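Local coordinates for protein Udp-n-acetylglucosamine pyrophosphorylase (Trypanosoma brucei, PDB 4BQH) that probably catalyses formation of UDP-N-acetylglucosamine and diphosphate from UTP and N-acetylglucosamine 1-phosphate, and is bound here to an allosteric inhibitor, at residues 208-216 and 231-240; 244-252 and 261-269. One frame throughout, in Å; residues are numbered along the deposited sequence.

Interaction 1 (208-216 and 231-240). With 9VU ((3S)-3-[2-(1,3-benzodioxol-5-yl)-2-oxidanylidene-ethyl]-4-bromanyl-5-methyl-3-oxidanyl-1H-indol-2-one), chain C.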
loop_
_atom_site.group_PDB
_atom_site.type_symbol
_atom_site.label_atom_id
_atom_site.label_comp_id
_atom_site.label_asym_id
_atom_site.label_seq_id
_atom_site.Cartn_x
_atom_site.Cartn_y
_atom_site.Cartn_z
ATOM N N PHE A 208 6.398 5.702 -11.201
ATOM C CA PHE A 208 7.049 6.865 -10.624
ATOM C C PHE A 208 7.970 6.434 -9.504
ATOM O O PHE A 208 7.548 5.732 -8.592
ATOM C CB PHE A 208 6.025 7.949 -10.186
ATOM C CG PHE A 208 5.165 7.586 -8.999
ATOM C CD1 PHE A 208 4.235 6.521 -9.052
ATOM C CD2 PHE A 208 5.243 8.353 -7.830
ATOM C CE1 PHE A 208 3.441 6.220 -7.944
ATOM C CE2 PHE A 208 4.438 8.071 -6.722
ATOM C CZ PHE A 208 3.538 7.004 -6.785
ATOM N N ALA A 209 9.224 6.868 -9.574
ATOM C CA ALA A 209 10.220 6.420 -8.593
ATOM C C ALA A 209 10.226 7.287 -7.360
ATOM O O ALA A 209 10.139 8.531 -7.446
ATOM C CB ALA A 209 11.607 6.427 -9.215
ATOM N N GLN A 210 10.346 6.630 -6.215
ATOM C CA GLN A 210 10.521 7.322 -4.945
ATOM C C GLN A 210 11.985 7.652 -4.784
ATOM O O GLN A 210 12.847 7.142 -5.534
ATOM C CB GLN A 210 10.072 6.425 -3.778
ATOM C CG GLN A 210 10.836 5.117 -3.641
ATOM C CD GLN A 210 10.098 4.175 -2.728
ATOM O OE1 GLN A 210 10.133 4.332 -1.497
ATOM N NE2 GLN A 210 9.340 3.256 -3.321
ATOM N N SER A 211 12.266 8.462 -3.775
ATOM C CA SER A 211 13.641 8.748 -3.386
ATOM C C SER A 211 14.026 8.031 -2.111
ATOM O O SER A 211 13.224 7.863 -1.201
ATOM C CB SER A 211 13.834 10.250 -3.252
ATOM O OG SER A 211 13.689 10.815 -4.558
ATOM N N SER A 212 15.278 7.606 -2.049
ATOM C CA SER A 212 15.835 7.075 -0.824
ATOM C C SER A 212 16.252 8.242 0.086
ATOM O O SER A 212 16.219 9.416 -0.309
ATOM C CB SER A 212 17.020 6.186 -1.152
ATOM O OG SER A 212 18.024 6.938 -1.825
ATOM N N VAL A 213 16.623 7.925 1.324
ATOM C CA VAL A 213 16.963 8.949 2.317
ATOM C C VAL A 213 18.392 8.659 2.804
ATOM O O VAL A 213 18.706 7.505 3.111
ATOM C CB VAL A 213 15.982 8.881 3.508
ATOM C CG1 VAL A 213 16.395 9.839 4.625
ATOM C CG2 VAL A 213 14.577 9.260 3.035
ATOM N N PRO A 214 19.258 9.683 2.860
ATOM C CA PRO A 214 20.666 9.407 3.308
ATOM C C PRO A 214 20.751 8.871 4.742
ATOM O O PRO A 214 19.826 9.114 5.554
ATOM C CB PRO A 214 21.325 10.785 3.274
ATOM C CG PRO A 214 20.464 11.615 2.358
ATOM C CD PRO A 214 19.053 11.108 2.553
ATOM N N CYS A 215 21.829 8.144 5.048
ATOM C CA CYS A 215 22.145 7.753 6.419
ATOM C C CYS A 215 23.290 8.604 6.962
ATOM O O CYS A 215 24.183 9.004 6.205
ATOM C CB CYS A 215 22.585 6.307 6.500
ATOM S SG CYS A 215 21.833 5.248 5.260
ATOM N N TYR A 216 23.262 8.845 8.270
ATOM C CA TYR A 216 24.117 9.859 8.899
ATOM C C TYR A 216 24.966 9.348 10.055
ATOM O O TYR A 216 24.521 8.510 10.824
ATOM C CB TYR A 216 23.214 10.989 9.420
ATOM C CG TYR A 216 22.517 11.744 8.316
ATOM C CD1 TYR A 216 21.307 11.288 7.776
ATOM C CD2 TYR A 216 23.078 12.919 7.800
ATOM C CE1 TYR A 216 20.686 11.989 6.753
ATOM C CE2 TYR A 216 22.472 13.622 6.790
ATOM C CZ TYR A 216 21.283 13.148 6.267
ATOM O OH TYR A 216 20.698 13.831 5.266
ATOM N N ILE A 231 26.742 7.220 -1.691
ATOM C CA ILE A 231 26.377 7.556 -0.323
ATOM C C ILE A 231 25.494 6.477 0.269
ATOM O O ILE A 231 24.782 5.768 -0.437
ATOM C CB ILE A 231 25.683 8.933 -0.186
ATOM C CG1 ILE A 231 24.264 8.905 -0.725
ATOM C CG2 ILE A 231 26.502 10.051 -0.809
ATOM C CD1 ILE A 231 23.411 10.018 -0.136
ATOM N N CYS A 232 25.576 6.344 1.583
ATOM C CA CYS A 232 24.707 5.468 2.308
ATOM C C CYS A 232 23.306 6.091 2.260
ATOM O O CYS A 232 23.117 7.252 2.613
ATOM C CB CYS A 232 25.168 5.360 3.756
ATOM S SG CYS A 232 24.292 4.005 4.524
ATOM N N ALA A 233 22.349 5.320 1.765
ATOM C CA ALA A 233 20.940 5.754 1.722
ATOM C C ALA A 233 20.054 4.523 1.814
ATOM O O ALA A 233 20.482 3.392 1.527
ATOM C CB ALA A 233 20.636 6.577 0.458
ATOM N N ALA A 234 18.822 4.730 2.266
ATOM C CA ALA A 234 17.946 3.598 2.572
ATOM C C ALA A 234 16.533 3.975 2.189
ATOM O O ALA A 234 16.237 5.160 2.082
ATOM C CB ALA A 234 18.020 3.279 4.051
ATOM N N PRO A 235 15.653 2.963 1.984
ATOM C CA PRO A 235 14.257 3.256 1.691
ATOM C C PRO A 235 13.702 4.124 2.806
ATOM O O PRO A 235 13.976 3.859 3.991
ATOM C CB PRO A 235 13.598 1.869 1.714
ATOM C CG PRO A 235 14.684 0.946 1.261
ATOM C CD PRO A 235 15.927 1.508 1.934
ATOM N N GLY A 236 12.945 5.152 2.439
ATOM C CA GLY A 236 12.516 6.111 3.431
ATOM C C GLY A 236 11.274 5.722 4.217
ATOM O O GLY A 236 10.930 6.415 5.162
ATOM N N GLY A 237 10.582 4.660 3.809
ATOM C CA GLY A 237 9.251 4.348 4.401
ATOM C C GLY A 237 8.175 4.949 3.508
ATOM O O GLY A 237 8.478 5.748 2.617
ATOM N N ASN A 238 6.927 4.557 3.729
ATOM C CA ASN A 238 5.867 4.931 2.818
ATOM C C ASN A 238 5.508 6.404 2.800
ATOM O O ASN A 238 4.724 6.828 1.945
ATOM C CB ASN A 238 4.613 4.020 2.951
ATOM C CG ASN A 238 4.017 4.002 4.349
ATOM O OD1 ASN A 238 4.068 5.000 5.083
ATOM N ND2 ASN A 238 3.398 2.864 4.721
ATOM N N GLY A 239 6.066 7.176 3.735
ATOM C CA GLY A 239 5.950 8.630 3.676
ATOM C C GLY A 239 6.613 9.184 2.421
ATOM O O GLY A 239 6.311 10.297 2.010
ATOM N N ALA A 240 7.464 8.374 1.775
ATOM C CA ALA A 240 8.063 8.771 0.472
ATOM C C ALA A 240 7.052 9.099 -0.640
ATOM O O ALA A 240 7.429 9.716 -1.654
ATOM C CB ALA A 240 9.053 7.705 -0.027
HETATM O OAN 9VU C . 13.836 16.721 0.846
HETATM C CAH 9VU C . 12.718 16.782 0.299
HETATM N NAG 9VU C . 12.520 17.224 -0.946
HETATM C CAC 9VU C . 11.186 17.192 -1.215
HETATM C CAB 9VU C . 10.550 17.567 -2.329
HETATM C CAA 9VU C . 9.153 17.510 -2.463
HETATM C CAF 9VU C . 8.415 17.054 -1.365
HETATM C CAJ 9VU C . 6.983 16.981 -1.450
HETATM C CAE 9VU C . 9.133 16.671 -0.209
HETATM BR BRA 9VU C . 8.100 15.995 1.234
HETATM C CAD 9VU C . 10.492 16.737 -0.135
HETATM C CAI 9VU C . 11.465 16.455 0.888
HETATM O OAL 9VU C . 11.297 17.361 1.982
HETATM C CAM 9VU C . 11.381 15.046 1.535
HETATM C CAO 9VU C . 11.742 13.898 0.570
HETATM O OAP 9VU C . 12.225 14.197 -0.533
HETATM C CAQ 9VU C . 11.553 12.558 1.020
HETATM C CAV 9VU C . 10.780 12.237 2.137
HETATM C CAU 9VU C . 10.624 10.966 2.549
HETATM O OAY 9VU C . 9.898 10.492 3.604
HETATM C CAX 9VU C . 10.421 9.150 3.806
HETATM O OAW 9VU C . 10.856 8.764 2.496
HETATM C CAT 9VU C . 11.180 9.948 1.891
HETATM C CAS 9VU C . 11.924 10.176 0.796
HETATM C CAR 9VU C . 12.117 11.476 0.332
HETATM O O HOH W 1 12.382 5.489 -0.315
HETATM O O HOH W 2 10.002 2.892 1.547
HETATM O O HOH W 3 10.127 9.868 -2.636
#

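Interaction 2 (244-252 and 261-269). With SO4 (sulfate ion), chain D.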
loop_
_atom_site.group_PDB
_atom_site.type_symbol
_atom_site.label_atom_id
_atom_site.label_comp_id
_atom_site.label_asym_id
_atom_site.label_seq_id
_atom_site.Cartn_x
_atom_site.Cartn_y
_atom_site.Cartn_z
ATOM N N ALA A 244 7.435 11.670 -3.981
ATOM C CA ALA A 244 7.411 10.957 -5.242
ATOM C C ALA A 244 6.301 11.474 -6.172
ATOM O O ALA A 244 6.552 11.657 -7.356
ATOM C CB ALA A 244 7.320 9.451 -5.012
ATOM N N LEU A 245 5.108 11.728 -5.627
ATOM C CA LEU A 245 4.000 12.277 -6.406
ATOM C C LEU A 245 4.264 13.729 -6.811
ATOM O O LEU A 245 3.649 14.214 -7.742
ATOM C CB LEU A 245 2.689 12.184 -5.613
ATOM C CG LEU A 245 2.090 10.786 -5.500
ATOM C CD1 LEU A 245 1.024 10.812 -4.404
ATOM C CD2 LEU A 245 1.490 10.279 -6.822
ATOM N N ALA A 246 5.212 14.392 -6.137
ATOM C CA ALA A 246 5.554 15.815 -6.382
ATOM C C ALA A 246 6.578 16.059 -7.476
ATOM O O ALA A 246 6.695 17.188 -7.982
ATOM C CB ALA A 246 6.026 16.483 -5.074
ATOM N N ALA A 247 7.317 15.019 -7.847
ATOM C CA ALA A 247 8.412 15.125 -8.810
ATOM C C ALA A 247 7.909 15.571 -10.188
ATOM O O ALA A 247 6.915 15.035 -10.679
ATOM C CB ALA A 247 9.134 13.786 -8.920
ATOM N N PRO A 248 8.576 16.571 -10.812
ATOM C CA PRO A 248 8.176 16.953 -12.172
ATOM C C PRO A 248 8.344 15.814 -13.171
ATOM O O PRO A 248 9.317 15.061 -13.098
ATOM C CB PRO A 248 9.151 18.095 -12.528
ATOM C CG PRO A 248 9.590 18.637 -11.220
ATOM C CD PRO A 248 9.637 17.449 -10.285
ATOM N N ARG A 249 7.402 15.705 -14.100
ATOM C CA ARG A 249 7.419 14.683 -15.139
ATOM C C ARG A 249 7.112 15.300 -16.495
ATOM O O ARG A 249 6.431 16.331 -16.559
ATOM C CB ARG A 249 6.366 13.611 -14.841
ATOM C CG ARG A 249 6.660 12.782 -13.607
ATOM C CD ARG A 249 5.397 12.078 -13.146
ATOM N NE ARG A 249 4.922 10.996 -14.027
ATOM C CZ ARG A 249 5.381 9.746 -14.004
ATOM N NH1 ARG A 249 6.401 9.410 -13.227
ATOM N NH2 ARG A 249 4.854 8.832 -14.805
ATOM N N ALA A 250 7.571 14.650 -17.566
ATOM C CA ALA A 250 7.196 15.014 -18.931
ATOM C C ALA A 250 5.670 15.128 -19.077
ATOM O O ALA A 250 4.919 14.228 -18.650
ATOM C CB ALA A 250 7.768 14.001 -19.924
ATOM N N THR A 251 5.225 16.238 -19.665
ATOM C CA THR A 251 3.816 16.616 -19.704
ATOM C C THR A 251 3.393 17.053 -21.109
ATOM O O THR A 251 4.090 17.844 -21.756
ATOM C CB THR A 251 3.529 17.760 -18.702
ATOM O OG1 THR A 251 3.974 17.370 -17.391
ATOM C CG2 THR A 251 2.051 18.082 -18.648
ATOM N N LYS A 252 2.261 16.531 -21.575
ATOM C CA LYS A 252 1.664 16.976 -22.844
ATOM C C LYS A 252 0.390 17.778 -22.585
ATOM O O LYS A 252 -0.343 17.498 -21.625
ATOM C CB LYS A 252 1.358 15.791 -23.763
ATOM C CG LYS A 252 2.539 15.312 -24.584
ATOM C CD LYS A 252 2.210 14.038 -25.356
ATOM C CE LYS A 252 3.163 13.837 -26.527
ATOM N NZ LYS A 252 4.593 13.972 -26.132
ATOM N N LYS A 261 6.923 20.835 -17.487
ATOM C CA LYS A 261 6.784 19.627 -16.668
ATOM C C LYS A 261 5.885 19.884 -15.469
ATOM O O LYS A 261 6.006 20.918 -14.822
ATOM C CB LYS A 261 8.150 19.164 -16.164
ATOM C CG LYS A 261 9.071 18.621 -17.247
ATOM C CD LYS A 261 10.356 18.104 -16.626
ATOM C CE LYS A 261 10.986 17.015 -17.479
ATOM N NZ LYS A 261 12.353 16.694 -16.982
ATOM N N GLU A 262 4.991 18.933 -15.193
ATOM C CA GLU A 262 4.158 18.933 -13.987
ATOM C C GLU A 262 4.328 17.603 -13.235
ATOM O O GLU A 262 4.831 16.614 -13.789
ATOM C CB GLU A 262 2.678 19.121 -14.330
ATOM C CG GLU A 262 2.338 20.410 -15.080
ATOM C CD GLU A 262 0.934 20.384 -15.661
ATOM O OE1 GLU A 262 0.294 19.301 -15.672
ATOM O OE2 GLU A 262 0.463 21.453 -16.118
ATOM N N SER A 263 3.872 17.586 -11.988
ATOM C CA SER A 263 3.951 16.371 -11.163
ATOM C C SER A 263 2.885 15.337 -11.516
ATOM O O SER A 263 1.874 15.647 -12.157
ATOM C CB SER A 263 3.833 16.734 -9.686
ATOM O OG SER A 263 2.570 17.321 -9.414
ATOM N N LEU A 264 3.108 14.091 -11.096
ATOM C CA LEU A 264 2.062 13.084 -11.216
ATOM C C LEU A 264 0.792 13.544 -10.474
ATOM O O LEU A 264 -0.326 13.300 -10.945
ATOM C CB LEU A 264 2.527 11.716 -10.679
ATOM C CG LEU A 264 1.568 10.507 -10.865
ATOM C CD1 LEU A 264 1.021 10.367 -12.294
ATOM C CD2 LEU A 264 2.343 9.234 -10.535
ATOM N N LEU A 265 0.962 14.195 -9.324
ATOM C CA LEU A 265 -0.176 14.762 -8.592
ATOM C C LEU A 265 -0.997 15.706 -9.482
ATOM O O LEU A 265 -2.209 15.579 -9.569
ATOM C CB LEU A 265 0.313 15.520 -7.350
ATOM C CG LEU A 265 -0.762 16.153 -6.486
ATOM C CD1 LEU A 265 -1.474 15.059 -5.723
ATOM C CD2 LEU A 265 -0.102 17.121 -5.508
ATOM N N GLN A 266 -0.317 16.643 -10.140
ATOM C CA GLN A 266 -0.990 17.551 -11.059
ATOM C C GLN A 266 -1.640 16.791 -12.226
ATOM O O GLN A 266 -2.749 17.117 -12.617
ATOM C CB GLN A 266 -0.001 18.608 -11.559
ATOM C CG GLN A 266 0.427 19.581 -10.452
ATOM C CD GLN A 266 1.553 20.520 -10.886
ATOM O OE1 GLN A 266 2.667 20.086 -11.185
ATOM N NE2 GLN A 266 1.263 21.821 -10.903
ATOM N N HIS A 267 -0.962 15.776 -12.765
ATOM C CA HIS A 267 -1.530 14.934 -13.847
ATOM C C HIS A 267 -2.799 14.264 -13.374
ATOM O O HIS A 267 -3.789 14.205 -14.102
ATOM C CB HIS A 267 -0.529 13.879 -14.286
ATOM C CG HIS A 267 0.656 14.432 -15.052
ATOM N ND1 HIS A 267 1.540 13.638 -15.700
ATOM C CD2 HIS A 267 1.056 15.739 -15.296
ATOM C CE1 HIS A 267 2.478 14.403 -16.286
ATOM N NE2 HIS A 267 2.179 15.684 -16.048
ATOM N N LEU A 268 -2.783 13.769 -12.139
ATOM C CA LEU A 268 -3.984 13.094 -11.597
ATOM C C LEU A 268 -5.154 14.055 -11.390
ATOM O O LEU A 268 -6.300 13.706 -11.655
ATOM C CB LEU A 268 -3.648 12.389 -10.278
ATOM C CG LEU A 268 -2.662 11.220 -10.351
ATOM C CD1 LEU A 268 -2.345 10.747 -8.932
ATOM C CD2 LEU A 268 -3.153 10.081 -11.226
ATOM N N ARG A 269 -4.861 15.263 -10.929
ATOM C CA ARG A 269 -5.912 16.273 -10.767
ATOM C C ARG A 269 -6.587 16.538 -12.119
ATOM O O ARG A 269 -7.811 16.587 -12.206
ATOM C CB ARG A 269 -5.329 17.565 -10.202
ATOM C CG ARG A 269 -6.373 18.650 -9.957
ATOM C CD ARG A 269 -5.732 19.887 -9.345
ATOM N NE ARG A 269 -5.057 19.585 -8.081
ATOM C CZ ARG A 269 -3.743 19.681 -7.877
ATOM N NH1 ARG A 269 -2.926 20.087 -8.849
ATOM N NH2 ARG A 269 -3.241 19.386 -6.687
HETATM S S SO4 D . 2.172 10.407 -16.650
HETATM O O1 SO4 D . 2.422 9.072 -16.072
HETATM O O2 SO4 D . 3.276 11.346 -16.312
HETATM O O3 SO4 D . 0.905 10.931 -16.105
HETATM O O4 SO4 D . 2.150 10.300 -18.132
HETATM O O HOH W 4 5.578 12.795 -9.924
#

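Interaction 1 (208-216 and 231-240)
Val213 and Ala234 face each other as a hydrogen-bonded antiparallel pair, with Val213 N donating to Ala234 O at 2.9 Å and Ala234 N returning the bond to Val213 O. Two residues further on, Cys215 N reaches Cys232 O from well above the carbonyl plane. Beside this bond the sulfur atoms meet, Cys215 SG lying 2.9 Å from Cys232 SG; this is too long for a disulfide, although the same pair is joined as one in a structure of this protein. Beyond the pairing the segments diverge, and the benzodioxole end of the inhibitor 9VU enters between them. Val213 has CG1 anti to the backbone N (chi1 174°), which leaves CG2 to touch 9VU CAS at 3.6 Å. From the other segment, Ala240 CB approaches the dioxole oxygen OAW of 9VU to 3.3 Å, while Gly236 O lies 3.1 Å from 9VU CAX. Water fills the next layer: one molecule donates to Gln210 OE1 and Ser211 O and accepts from Gly236 N at 2.8 Å, and another joins Ser211 N to Ala240 O. The Gln210 amide is fixed at its other end by NE2 donating to Thr180 O. Neither segment hydrogen-bonds 9VU, whose hydrogen-bond partners include Gly48 O and Asp50 N, so this wall of the allosteric pocket probably holds the benzodioxole by shape and close packing, with backbone carbonyls near its carbon atoms.

Interaction 2 (244-252 and 261-269)
A short antiparallel ribbon running straight into a capped helix is built where Arg249 pairs with Glu262, Arg249 N donating to Glu262 O at 2.7 Å; the return bond, Glu262 N to Arg249 O, is weak. Glu262 N makes a shorter bond, 2.9 Å, to Thr251 OG1. That hydroxyl is gripped three times, for it also donates to Arg249 O and accepts from His267 NE2, which lies 2.8 Å from Thr251 OG1 with the oxygen in the plane of the imidazole. The bonds settle the rotation of both Thr251 and the ring.

Helix 264-270 begins with a capping box: Ser263 OG accepts from Gln266 N, while Ser263 N donates to Gln266 OE1 nearly straight, at 170° and on a lone pair in the carbonyl plane. Leu265 N, in the first turn, bonds to Leu245 O near the end of helix 241-246, so the two helix ends meet directly. Next to this bond, Leu245 CD2 packs on Leu264 CD2 at 4.0 Å, the two side chains crossing at a slant.

The Arg249 chain also runs alongside Leu264, CD 3.8 Å from Leu264 CB, then bends at chi3 (70°) to present the guanidinium edge to a sulfate ion. Arg249 NE and NH2 donate to separate sulfate oxygens, O2 and O1, and His267 ND1 donates to O3 at 2.8 Å. Both ring nitrogens of His267 donate, which is consistent with a protonated imidazole in this crystal; the sulfate would favour that state. The ion, probably from the crystallisation liquor, is also bound by His206, and Arg249 NH1 donates to Phe207 O.

Overall arrangement
From the N terminus, the chain leaves strand 205-209 of the large mixed sheet and forms strand 213-214; interaction 1 then closes a loop containing strand 225-227, completing a small three-stranded antiparallel sheet. The chain next enters helix 241-246, and interaction 2 closes the loop between 252 and 261, part of which is not modelled, and brings the start of helix 264-270 against the end of helix 241-246. The contacts follow in series, neither nesting nor crossing. Phe208 joins them in space: its ring packs against Leu245 and Leu264, with CE2 of Phe208 3.7 Å from Leu245 CD2. The inhibitor bridges the two as well, touching Ala246 and the wall formed by interaction 1.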